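Local coordinates for protein deoxyribose-phosphate aldolase (Toxoplasma gondii, PDB 4EIV) that belongs to the deoxyribose-phosphate aldolase family, whose members are built on a (beta/alpha)8 TIM-barrel fold, at residues E116-N127 against T152-Q163; L176-S187 against R230-V238. All coordinates share one frame; numbering follows the deposited sequence.

Contact 1. Residues E116-N127 against T152-Q163; sequences EIECLIDWRRMN and TLKVVLSGGELQ
Lys154 runs alongside Glu118 and slants across Glu116, so one ammonium group grips two carboxylates. Lys154 NZ lies 2.7 Å from Glu116 OE1, above that carboxylate's plane, and 2.8 Å from Glu118 OE1, which offers its anti lone pair. Each glutamate has a second conformer, so both bridges hold for one of two positions. The lysine chain is stretched as far as CE and turns at its last bond (chi4 75°), which brings NZ between the two oxygens. A long side chain suits this buried network: Glu31 also pairs with Lys154, and Lys85 and Arg268 with Glu116 OE2, while Ser61 OG hydrogen-bonds Glu118 OE2.

On the other face of the same strands the residues are apolar. Leu153 slants across Ile117, its CD1 3.7 Å from Ile117 CG2, and also touches Cys119 CB. Ile121 crosses Val155 at about a right angle, Ile121 CG2 tight against Val155 CG1 at 3.5 Å. Helices 130-148 and 165-178 cover this side.

Beyond the strand ends, the Trp123 indole lies between Arg124 CG on one face and the Gly159 backbone on the other; Gly159 CA comes within 3.7 Å of Trp123 NE1, an approach made possible by the missing side chain. Glu161 crosses the far end of the ring, its CD 3.5 Å from Trp123 CH2. Gln163 NE2, again in one of two conformers, donates N-H bonds to Trp123 O (3.0 Å) and, nearly straight, to Asn127 OD1 (2.8 Å), the two amide planes 80° apart. Met126 N reaches Trp123 O from the opposite side of the carbonyl plane.

Backbone hydrogen bonds of the parallel kind, spanning Ile117 to Ile121 on one strand, join 116-120 to 152-156, neighbours linked by a beta-alpha-beta crossover, with charges inside and helices outside, in a TIM barrel.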
loop_
_atom_site.group_PDB
_atom_site.type_symbol
_atom_site.label_atom_id
_atom_site.label_comp_id
_atom_site.label_asym_id
_atom_site.label_seq_id
_atom_site.Cartn_x
_atom_site.Cartn_y
_atom_site.Cartn_z
ATOM N N GLU A 116 -17.782 -11.588 5.341
ATOM C CA GLU A 116 -17.592 -10.748 6.532
ATOM C C GLU A 116 -18.953 -10.367 7.074
ATOM O O GLU A 116 -19.963 -10.478 6.382
ATOM C CB GLU A 116 -16.807 -9.463 6.222
ATOM C CG GLU A 116 -15.443 -9.669 5.594
ATOM C CD GLU A 116 -14.598 -8.405 5.547
ATOM O OE1 GLU A 116 -14.857 -7.456 6.325
ATOM O OE2 GLU A 116 -13.642 -8.373 4.742
ATOM N N ILE A 117 -18.960 -9.921 8.324
ATOM C CA ILE A 117 -20.170 -9.473 8.997
ATOM C C ILE A 117 -19.957 -8.036 9.484
ATOM O O ILE A 117 -18.904 -7.719 10.022
ATOM C CB ILE A 117 -20.512 -10.376 10.207
ATOM C CG1 ILE A 117 -20.844 -11.800 9.758
ATOM C CG2 ILE A 117 -21.689 -9.799 11.016
ATOM C CD1 ILE A 117 -22.019 -11.913 8.764
ATOM N N GLU A 118 -20.957 -7.189 9.269
ATOM C CA GLU A 118 -20.934 -5.789 9.719
ATOM C C GLU A 118 -22.095 -5.596 10.690
ATOM O O GLU A 118 -23.255 -5.526 10.273
ATOM C CB GLU A 118 -20.994 -4.868 8.512
ATOM C CG GLU A 118 -19.748 -5.078 7.624
ATOM C CD GLU A 118 -19.692 -4.257 6.348
ATOM O OE1 GLU A 118 -18.562 -4.065 5.855
ATOM O OE2 GLU A 118 -20.735 -3.815 5.819
ATOM N N CYS A 119 -21.772 -5.475 11.984
ATOM C CA CYS A 119 -22.775 -5.468 13.039
ATOM C C CYS A 119 -23.000 -4.069 13.628
ATOM O O CYS A 119 -22.096 -3.498 14.227
ATOM C CB CYS A 119 -22.319 -6.441 14.124
ATOM S SG CYS A 119 -23.466 -6.577 15.520
ATOM N N LEU A 120 -24.221 -3.571 13.524
ATOM C CA LEU A 120 -24.567 -2.288 14.114
ATOM C C LEU A 120 -24.841 -2.483 15.602
ATOM O O LEU A 120 -25.460 -3.458 15.991
ATOM C CB LEU A 120 -25.778 -1.693 13.398
ATOM C CG LEU A 120 -26.312 -0.314 13.790
ATOM C CD1 LEU A 120 -25.220 0.766 13.636
ATOM C CD2 LEU A 120 -27.537 0.053 12.981
ATOM N N ILE A 121 -24.350 -1.559 16.414
ATOM C CA ILE A 121 -24.615 -1.563 17.837
ATOM C C ILE A 121 -25.944 -0.877 18.171
ATOM O O ILE A 121 -26.487 -0.113 17.365
ATOM C CB ILE A 121 -23.459 -0.881 18.645
ATOM C CG1 ILE A 121 -23.339 0.612 18.327
ATOM C CG2 ILE A 121 -22.139 -1.606 18.407
ATOM C CD1 ILE A 121 -22.461 1.400 19.335
ATOM N N ASP A 122 -26.406 -1.065 19.408
ATOM C CA ASP A 122 -27.586 -0.352 19.913
ATOM C C ASP A 122 -27.042 0.984 20.416
ATOM O O ASP A 122 -26.862 1.226 21.609
ATOM C CB ASP A 122 -28.269 -1.165 21.026
ATOM C CG ASP A 122 -29.687 -0.679 21.334
ATOM O OD1 ASP A 122 -30.099 0.413 20.851
ATOM O OD2 ASP A 122 -30.403 -1.408 22.068
ATOM N N TRP A 123 -26.809 1.892 19.475
ATOM C CA TRP A 123 -26.146 3.160 19.773
ATOM C C TRP A 123 -27.002 4.054 20.675
ATOM O O TRP A 123 -26.477 4.845 21.450
ATOM C CB TRP A 123 -25.781 3.894 18.466
ATOM C CG TRP A 123 -26.935 4.049 17.527
ATOM C CD1 TRP A 123 -27.321 3.191 16.493
ATOM C CD2 TRP A 123 -27.847 5.125 17.505
ATOM N NE1 TRP A 123 -28.414 3.678 15.878
ATOM C CE2 TRP A 123 -28.764 4.874 16.461
ATOM C CE3 TRP A 123 -28.001 6.264 18.281
ATOM C CZ2 TRP A 123 -29.808 5.728 16.176
ATOM C CZ3 TRP A 123 -29.032 7.143 17.981
ATOM C CH2 TRP A 123 -29.929 6.858 16.950
ATOM N N ARG A 124 -28.318 3.875 20.614
ATOM C CA ARG A 124 -29.201 4.693 21.447
ATOM C C ARG A 124 -28.938 4.486 22.927
ATOM O O ARG A 124 -29.105 5.404 23.750
ATOM C CB ARG A 124 -30.664 4.380 21.126
ATOM C CG ARG A 124 -31.128 4.929 19.805
ATOM C CD ARG A 124 -32.581 4.542 19.538
ATOM N NE ARG A 124 -33.050 5.074 18.281
ATOM C CZ ARG A 124 -32.868 4.520 17.090
ATOM N NH1 ARG A 124 -32.237 3.354 16.977
ATOM N NH2 ARG A 124 -33.348 5.137 16.014
ATOM N N ARG A 125 -28.525 3.275 23.302
ATOM C CA ARG A 125 -28.317 2.980 24.704
ATOM C C ARG A 125 -27.260 3.848 25.366
ATOM O O ARG A 125 -27.340 4.147 26.554
ATOM C CB ARG A 125 -27.966 1.512 24.866
ATOM C CG ARG A 125 -29.031 0.535 24.396
ATOM C CD ARG A 125 -30.232 0.515 25.308
ATOM N NE ARG A 125 -31.236 -0.431 24.827
ATOM C CZ ARG A 125 -32.306 -0.783 25.527
ATOM N NH1 ARG A 125 -33.183 -1.652 25.036
ATOM N NH2 ARG A 125 -32.485 -0.279 26.737
ATOM N N MET A 126 -26.279 4.274 24.578
ATOM C CA MET A 126 -25.220 5.154 25.073
ATOM C C MET A 126 -25.755 6.514 25.522
ATOM O O MET A 126 -25.163 7.173 26.392
ATOM C CB MET A 126 -24.162 5.356 23.985
ATOM C CG MET A 126 -23.472 4.090 23.524
ATOM S SD MET A 126 -22.527 3.225 24.791
ATOM C CE MET A 126 -21.225 4.427 24.976
ATOM N N ASN A 127 -26.864 6.942 24.938
ATOM C CA ASN A 127 -27.475 8.205 25.313
ATOM C C ASN A 127 -28.210 8.128 26.651
ATOM O O ASN A 127 -28.337 9.142 27.346
ATOM C CB ASN A 127 -28.494 8.657 24.256
ATOM C CG ASN A 127 -27.882 8.912 22.892
ATOM O OD1 ASN A 127 -26.719 9.302 22.769
ATOM N ND2 ASN A 127 -28.698 8.720 21.839
ATOM N N THR A 152 -14.037 -11.990 9.437
ATOM C CA THR A 152 -13.958 -10.637 9.935
ATOM C C THR A 152 -15.299 -10.101 10.405
ATOM O O THR A 152 -16.304 -10.144 9.672
ATOM C CB THR A 152 -13.425 -9.706 8.824
ATOM O OG1 THR A 152 -12.108 -10.127 8.428
ATOM C CG2 THR A 152 -13.367 -8.248 9.266
ATOM N N LEU A 153 -15.289 -9.583 11.632
ATOM C CA LEU A 153 -16.443 -8.897 12.230
ATOM C C LEU A 153 -16.133 -7.404 12.343
ATOM O O LEU A 153 -15.219 -7.002 13.097
ATOM C CB LEU A 153 -16.774 -9.419 13.631
ATOM C CG LEU A 153 -17.918 -8.726 14.385
ATOM C CD1 LEU A 153 -19.200 -8.769 13.613
ATOM C CD2 LEU A 153 -18.079 -9.352 15.774
ATOM N N LYS A 154 -16.842 -6.590 11.574
ATOM C CA LYS A 154 -16.767 -5.151 11.682
ATOM C C LYS A 154 -17.901 -4.704 12.603
ATOM O O LYS A 154 -19.020 -5.228 12.503
ATOM C CB LYS A 154 -16.944 -4.488 10.342
ATOM C CG LYS A 154 -16.051 -5.008 9.215
ATOM C CD LYS A 154 -15.877 -3.892 8.222
ATOM C CE LYS A 154 -15.120 -4.236 6.956
ATOM N NZ LYS A 154 -15.955 -5.059 6.024
ATOM N N VAL A 155 -17.610 -3.802 13.536
ATOM C CA VAL A 155 -18.640 -3.265 14.427
ATOM C C VAL A 155 -18.879 -1.801 14.033
ATOM O O VAL A 155 -17.950 -0.982 14.003
ATOM C CB VAL A 155 -18.253 -3.418 15.886
ATOM C CG1 VAL A 155 -19.324 -2.877 16.811
ATOM C CG2 VAL A 155 -18.026 -4.889 16.201
ATOM N N VAL A 156 -20.137 -1.490 13.728
ATOM C CA VAL A 156 -20.573 -0.201 13.246
ATOM C C VAL A 156 -20.999 0.589 14.472
ATOM O O VAL A 156 -21.963 0.236 15.156
ATOM C CB VAL A 156 -21.692 -0.372 12.209
ATOM C CG1 VAL A 156 -22.018 0.910 11.605
ATOM C CG2 VAL A 156 -21.326 -1.384 11.143
ATOM N N LEU A 157 -20.326 1.718 14.702
ATOM C CA LEU A 157 -20.482 2.465 15.942
ATOM C C LEU A 157 -21.573 3.534 15.953
ATOM O O LEU A 157 -21.939 4.024 17.034
ATOM C CB LEU A 157 -19.147 3.135 16.291
ATOM C CG LEU A 157 -17.957 2.213 16.508
ATOM C CD1 LEU A 157 -16.697 3.059 16.811
ATOM C CD2 LEU A 157 -18.202 1.192 17.610
ATOM N N SER A 158 -22.126 3.851 14.797
ATOM C CA SER A 158 -23.127 4.903 14.686
ATOM C C SER A 158 -24.130 4.547 13.622
ATOM O O SER A 158 -23.774 3.973 12.589
ATOM C CB SER A 158 -22.451 6.244 14.358
ATOM O OG SER A 158 -23.384 7.294 14.142
ATOM N N GLY A 159 -25.382 4.913 13.882
ATOM C CA GLY A 159 -26.488 4.724 12.934
ATOM C C GLY A 159 -26.929 6.073 12.343
ATOM O O GLY A 159 -28.065 6.233 11.953
ATOM N N GLY A 160 -26.040 7.062 12.307
ATOM C CA GLY A 160 -26.350 8.340 11.661
ATOM C C GLY A 160 -26.722 9.514 12.532
ATOM O O GLY A 160 -26.834 10.631 12.010
ATOM N N GLU A 161 -26.926 9.297 13.828
ATOM C CA GLU A 161 -27.229 10.403 14.737
ATOM C C GLU A 161 -25.963 10.884 15.434
ATOM O O GLU A 161 -25.126 10.072 15.868
ATOM C CB GLU A 161 -28.282 10.034 15.767
ATOM C CG GLU A 161 -29.692 9.953 15.210
ATOM C CD GLU A 161 -30.768 10.152 16.281
ATOM O OE1 GLU A 161 -30.431 10.463 17.455
ATOM O OE2 GLU A 161 -31.961 10.006 15.938
ATOM N N LEU A 162 -25.846 12.207 15.546
ATOM C CA LEU A 162 -24.685 12.848 16.170
ATOM C C LEU A 162 -24.631 12.606 17.688
ATOM O O LEU A 162 -25.561 12.982 18.414
ATOM C CB LEU A 162 -24.694 14.369 15.896
ATOM C CG LEU A 162 -24.583 14.934 14.455
ATOM C CD1 LEU A 162 -24.882 16.443 14.371
ATOM C CD2 LEU A 162 -23.220 14.642 13.839
ATOM N N GLN A 163 -23.551 11.972 18.141
ATOM C CA GLN A 163 -23.321 11.705 19.559
ATOM C C GLN A 163 -21.988 12.312 19.995
ATOM O O GLN A 163 -21.061 12.469 19.184
ATOM C CB GLN A 163 -23.358 10.200 19.833
ATOM C CG GLN A 163 -24.750 9.593 19.665
ATOM C CD GLN A 163 -24.758 8.075 19.851
ATOM O OE1 GLN A 163 -24.174 7.331 19.055
ATOM N NE2 GLN A 163 -25.452 7.610 20.886
HETATM O O HOH W 1 -10.749 -8.691 6.329
HETATM O O HOH W 2 -28.364 10.543 19.370
#

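Contact 2. Residues L176-S187 against R230-V238; sequences LEGGADFLQTSS and RCIGIKIEV
Gly233 CA faces the Phe182 ring, 3.6 Å from its centroid and only 10° off the normal, in a CH-pi contact. Glycine suits the place because a CB would run into the ring. Apolar packing continues where Leu176 CD2 meets Ile232 CG2 at 3.7 Å, beside helix 196-210. Gln184 and Lys235 run side by side: CG of each is trans to the backbone nitrogen (chi1 175° and 174°), which sends the two extended chains off in the same direction, with the lysine methylenes against the amide; Lys235 NZ goes on to Glu31.

Backbone bonds hold the strands in parallel register, Gly233 N to Asp181 O, Leu183 N to Gly233 O, Lys235 N to Leu183 O and Thr185 N to Lys235 O. They make 182-184 and 233-237 adjacent staves of the TIM barrel, with Leu183 and Ile234 on the helix-covered side and Gln184 and Lys235 on the inner one.

Side-chain hydrogen bonds secure both ends. At the start, Arg230 NH2 donates to Ala180 O at 2.8 Å and to Leu176 O at 2.9 Å, the latter on a carbonyl lone pair. Leu176 O also receives Gly179 N, in the Schellman motif that ends helix 165-178; the positive phi of Gly179 fits a residue without a CB. Two waters bridge Asp181 and Cys231 O. At the far end, Glu237 N donates to Thr185 OG1 at 3.0 Å, and Thr185 OG1 in turn donates to Ser186 OG. Ser186 OG donates in its turn to Glu237 OE2 at 2.7 Å, on the anti side, an oxygen that His193 ND1 also hydrogen-bonds.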
loop_
_atom_site.group_PDB
_atom_site.type_symbol
_atom_site.label_atom_id
_atom_site.label_comp_id
_atom_site.label_asym_id
_atom_site.label_seq_id
_atom_site.Cartn_x
_atom_site.Cartn_y
_atom_site.Cartn_z
ATOM N N LEU A 176 -14.110 -2.976 20.838
ATOM C CA LEU A 176 -12.806 -3.627 20.848
ATOM C C LEU A 176 -12.758 -4.713 21.922
ATOM O O LEU A 176 -12.311 -5.842 21.672
ATOM C CB LEU A 176 -11.671 -2.622 21.058
ATOM C CG LEU A 176 -11.509 -1.628 19.909
ATOM C CD1 LEU A 176 -10.570 -0.500 20.335
ATOM C CD2 LEU A 176 -11.016 -2.321 18.613
ATOM N N GLU A 177 -13.209 -4.380 23.139
ATOM C CA GLU A 177 -13.212 -5.361 24.235
ATOM C C GLU A 177 -14.118 -6.541 23.911
ATOM O O GLU A 177 -13.845 -7.668 24.331
ATOM C CB GLU A 177 -13.634 -4.693 25.549
ATOM C CG GLU A 177 -12.625 -3.667 26.049
ATOM C CD GLU A 177 -13.090 -2.826 27.238
ATOM O OE1 GLU A 177 -14.310 -2.776 27.524
ATOM O OE2 GLU A 177 -12.220 -2.181 27.867
ATOM N N GLY A 178 -15.190 -6.290 23.172
ATOM C CA GLY A 178 -16.095 -7.343 22.769
ATOM C C GLY A 178 -15.537 -8.286 21.713
ATOM O O GLY A 178 -16.099 -9.354 21.491
ATOM N N GLY A 179 -14.444 -7.900 21.057
ATOM C CA GLY A 179 -13.835 -8.723 20.014
ATOM C C GLY A 179 -13.920 -8.215 18.580
ATOM O O GLY A 179 -13.701 -8.968 17.648
ATOM N N ALA A 180 -14.244 -6.944 18.356
ATOM C CA ALA A 180 -14.278 -6.415 17.002
ATOM C C ALA A 180 -12.959 -6.645 16.259
ATOM O O ALA A 180 -11.886 -6.451 16.823
ATOM C CB ALA A 180 -14.543 -4.909 17.044
ATOM N N ASP A 181 -13.055 -7.050 14.988
ATOM C CA ASP A 181 -11.892 -7.079 14.097
ATOM C C ASP A 181 -11.661 -5.763 13.349
ATOM O O ASP A 181 -10.567 -5.533 12.844
ATOM C CB ASP A 181 -12.064 -8.175 13.058
ATOM C CG ASP A 181 -12.199 -9.531 13.686
ATOM O OD1 ASP A 181 -11.264 -10.004 14.414
ATOM O OD2 ASP A 181 -13.242 -10.185 13.450
ATOM N N PHE A 182 -12.708 -4.951 13.204
ATOM C CA PHE A 182 -12.710 -3.652 12.543
ATOM C C PHE A 182 -13.687 -2.759 13.290
ATOM O O PHE A 182 -14.743 -3.222 13.741
ATOM C CB PHE A 182 -13.247 -3.743 11.098
ATOM C CG PHE A 182 -12.195 -3.762 9.998
ATOM C CD1 PHE A 182 -11.532 -4.939 9.654
ATOM C CD2 PHE A 182 -11.964 -2.621 9.253
ATOM C CE1 PHE A 182 -10.609 -4.933 8.604
ATOM C CE2 PHE A 182 -11.046 -2.603 8.243
ATOM C CZ PHE A 182 -10.402 -3.740 7.894
ATOM N N LEU A 183 -13.372 -1.464 13.343
ATOM C CA LEU A 183 -14.295 -0.431 13.803
ATOM C C LEU A 183 -14.730 0.370 12.587
ATOM O O LEU A 183 -13.901 0.898 11.852
ATOM C CB LEU A 183 -13.648 0.501 14.812
ATOM C CG LEU A 183 -13.204 -0.168 16.102
ATOM C CD1 LEU A 183 -12.574 0.872 17.046
ATOM C CD2 LEU A 183 -14.365 -0.904 16.791
ATOM N N GLN A 184 -16.037 0.390 12.347
ATOM C CA GLN A 184 -16.633 1.076 11.236
ATOM C C GLN A 184 -17.328 2.300 11.806
ATOM O O GLN A 184 -18.101 2.223 12.759
ATOM C CB GLN A 184 -17.601 0.151 10.503
ATOM C CG GLN A 184 -18.372 0.830 9.367
ATOM C CD GLN A 184 -19.172 -0.150 8.510
ATOM O OE1 GLN A 184 -18.813 -1.317 8.377
ATOM N NE2 GLN A 184 -20.271 0.332 7.951
ATOM N N THR A 185 -17.094 3.447 11.194
ATOM C CA THR A 185 -17.602 4.699 11.734
ATOM C C THR A 185 -19.113 4.782 11.834
ATOM O O THR A 185 -19.646 5.281 12.801
ATOM C CB THR A 185 -17.139 5.915 10.868
ATOM O OG1 THR A 185 -17.565 5.758 9.499
ATOM C CG2 THR A 185 -15.636 6.095 10.926
ATOM N N SER A 186 -19.792 4.295 10.817
ATOM C CA SER A 186 -21.207 4.676 10.600
ATOM C C SER A 186 -21.839 3.727 9.618
ATOM O O SER A 186 -21.154 3.026 8.853
ATOM C CB SER A 186 -21.283 6.134 10.097
ATOM O OG SER A 186 -20.307 6.383 9.087
ATOM N N SER A 187 -23.159 3.646 9.701
ATOM C CA SER A 187 -23.966 2.697 8.955
ATOM C C SER A 187 -24.123 2.848 7.448
ATOM O O SER A 187 -24.264 1.841 6.733
ATOM C CB SER A 187 -25.386 2.763 9.518
ATOM O OG SER A 187 -26.287 2.425 8.491
ATOM N N ARG A 230 -3.962 -8.296 18.658
ATOM C CA ARG A 230 -4.482 -8.784 17.384
ATOM C C ARG A 230 -4.632 -7.624 16.391
ATOM O O ARG A 230 -4.636 -6.452 16.792
ATOM C CB ARG A 230 -5.822 -9.489 17.601
ATOM C CG ARG A 230 -6.975 -8.549 17.975
ATOM C CD ARG A 230 -8.270 -9.290 18.328
ATOM N NE ARG A 230 -9.404 -8.362 18.402
ATOM C CZ ARG A 230 -9.703 -7.601 19.453
ATOM N NH1 ARG A 230 -8.940 -7.637 20.544
ATOM N NH2 ARG A 230 -10.773 -6.780 19.405
ATOM N N CYS A 231 -4.750 -7.967 15.109
ATOM C CA CYS A 231 -4.880 -6.990 14.033
ATOM C C CYS A 231 -6.283 -6.434 14.039
ATOM O O CYS A 231 -7.246 -7.207 14.009
ATOM C CB CYS A 231 -4.617 -7.650 12.679
ATOM S SG CYS A 231 -4.726 -6.543 11.245
ATOM N N ILE A 232 -6.405 -5.105 14.095
ATOM C CA ILE A 232 -7.723 -4.452 14.088
ATOM C C ILE A 232 -7.738 -3.311 13.074
ATOM O O ILE A 232 -6.845 -2.469 13.035
ATOM C CB ILE A 232 -8.155 -3.967 15.485
ATOM C CG1 ILE A 232 -8.146 -5.151 16.472
ATOM C CG2 ILE A 232 -9.556 -3.347 15.423
ATOM C CD1 ILE A 232 -8.231 -4.777 17.928
ATOM N N GLY A 233 -8.748 -3.310 12.228
ATOM C CA GLY A 233 -8.845 -2.310 11.212
ATOM C C GLY A 233 -9.826 -1.207 11.476
ATOM O O GLY A 233 -10.628 -1.243 12.422
ATOM N N ILE A 234 -9.739 -0.166 10.653
ATOM C CA ILE A 234 -10.714 0.927 10.673
ATOM C C ILE A 234 -11.351 1.037 9.295
ATOM O O ILE A 234 -10.668 0.982 8.270
ATOM C CB ILE A 234 -10.116 2.296 11.079
ATOM C CG1 ILE A 234 -11.226 3.330 11.270
ATOM C CG2 ILE A 234 -9.177 2.807 10.026
ATOM C CD1 ILE A 234 -10.721 4.658 11.759
ATOM N N LYS A 235 -12.673 1.146 9.300
ATOM C CA LYS A 235 -13.470 1.381 8.095
ATOM C C LYS A 235 -14.127 2.750 8.198
ATOM O O LYS A 235 -14.902 3.002 9.140
ATOM C CB LYS A 235 -14.531 0.302 7.883
ATOM C CG LYS A 235 -15.474 0.569 6.737
ATOM C CD LYS A 235 -16.319 -0.605 6.342
ATOM C CE LYS A 235 -17.356 -0.230 5.303
ATOM N NZ LYS A 235 -18.137 -1.417 4.833
ATOM N N ILE A 236 -13.803 3.626 7.252
ATOM C CA ILE A 236 -14.330 4.975 7.178
ATOM C C ILE A 236 -15.490 4.929 6.193
ATOM O O ILE A 236 -15.298 4.687 4.997
ATOM C CB ILE A 236 -13.247 5.969 6.749
ATOM C CG1 ILE A 236 -12.067 5.950 7.733
ATOM C CG2 ILE A 236 -13.806 7.363 6.659
ATOM C CD1 ILE A 236 -10.924 6.893 7.417
ATOM N N GLU A 237 -16.700 5.042 6.736
ATOM C CA GLU A 237 -17.939 5.020 5.938
ATOM C C GLU A 237 -18.322 6.469 5.661
ATOM O O GLU A 237 -18.539 7.246 6.594
ATOM C CB GLU A 237 -19.032 4.240 6.669
ATOM C CG GLU A 237 -20.312 3.978 5.862
ATOM C CD GLU A 237 -21.211 5.183 5.729
ATOM O OE1 GLU A 237 -21.650 5.419 4.593
ATOM O OE2 GLU A 237 -21.469 5.873 6.754
ATOM N N VAL A 238 -18.322 6.846 4.383
ATOM C CA VAL A 238 -18.421 8.241 3.975
ATOM C C VAL A 238 -19.736 8.648 3.384
ATOM O O VAL A 238 -19.876 9.779 2.910
ATOM C CB VAL A 238 -17.275 8.614 2.997
ATOM C CG1 VAL A 238 -15.910 8.318 3.637
ATOM C CG2 VAL A 238 -17.412 7.892 1.676
HETATM O O HOH W 3 -8.888 -7.477 11.599
HETATM O O HOH W 4 -8.540 -9.344 14.876
#

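Overall arrangement
From the N terminus the chain first reaches 116-127, runs through helix 130-148 and returns at 152-163, where contact 1 closes its loop. The last turn of helix 165-178 then opens 176-187. Contact 2 closes only after helix 196-210 and an unmodelled section, 212-229, when 230-238 lies down beside the strand. The two loops therefore follow in series, neither nested nor crossed. They share one barrel wall, because strands 152-156 and 182-184 are neighbours: Asp181 OD2 probably bonds Leu153 N, and Val156 packs on Ser186. Across the interior, Lys235 of contact 2 forms a salt bridge with Glu118 of contact 1, linking the first and last of four consecutive strands.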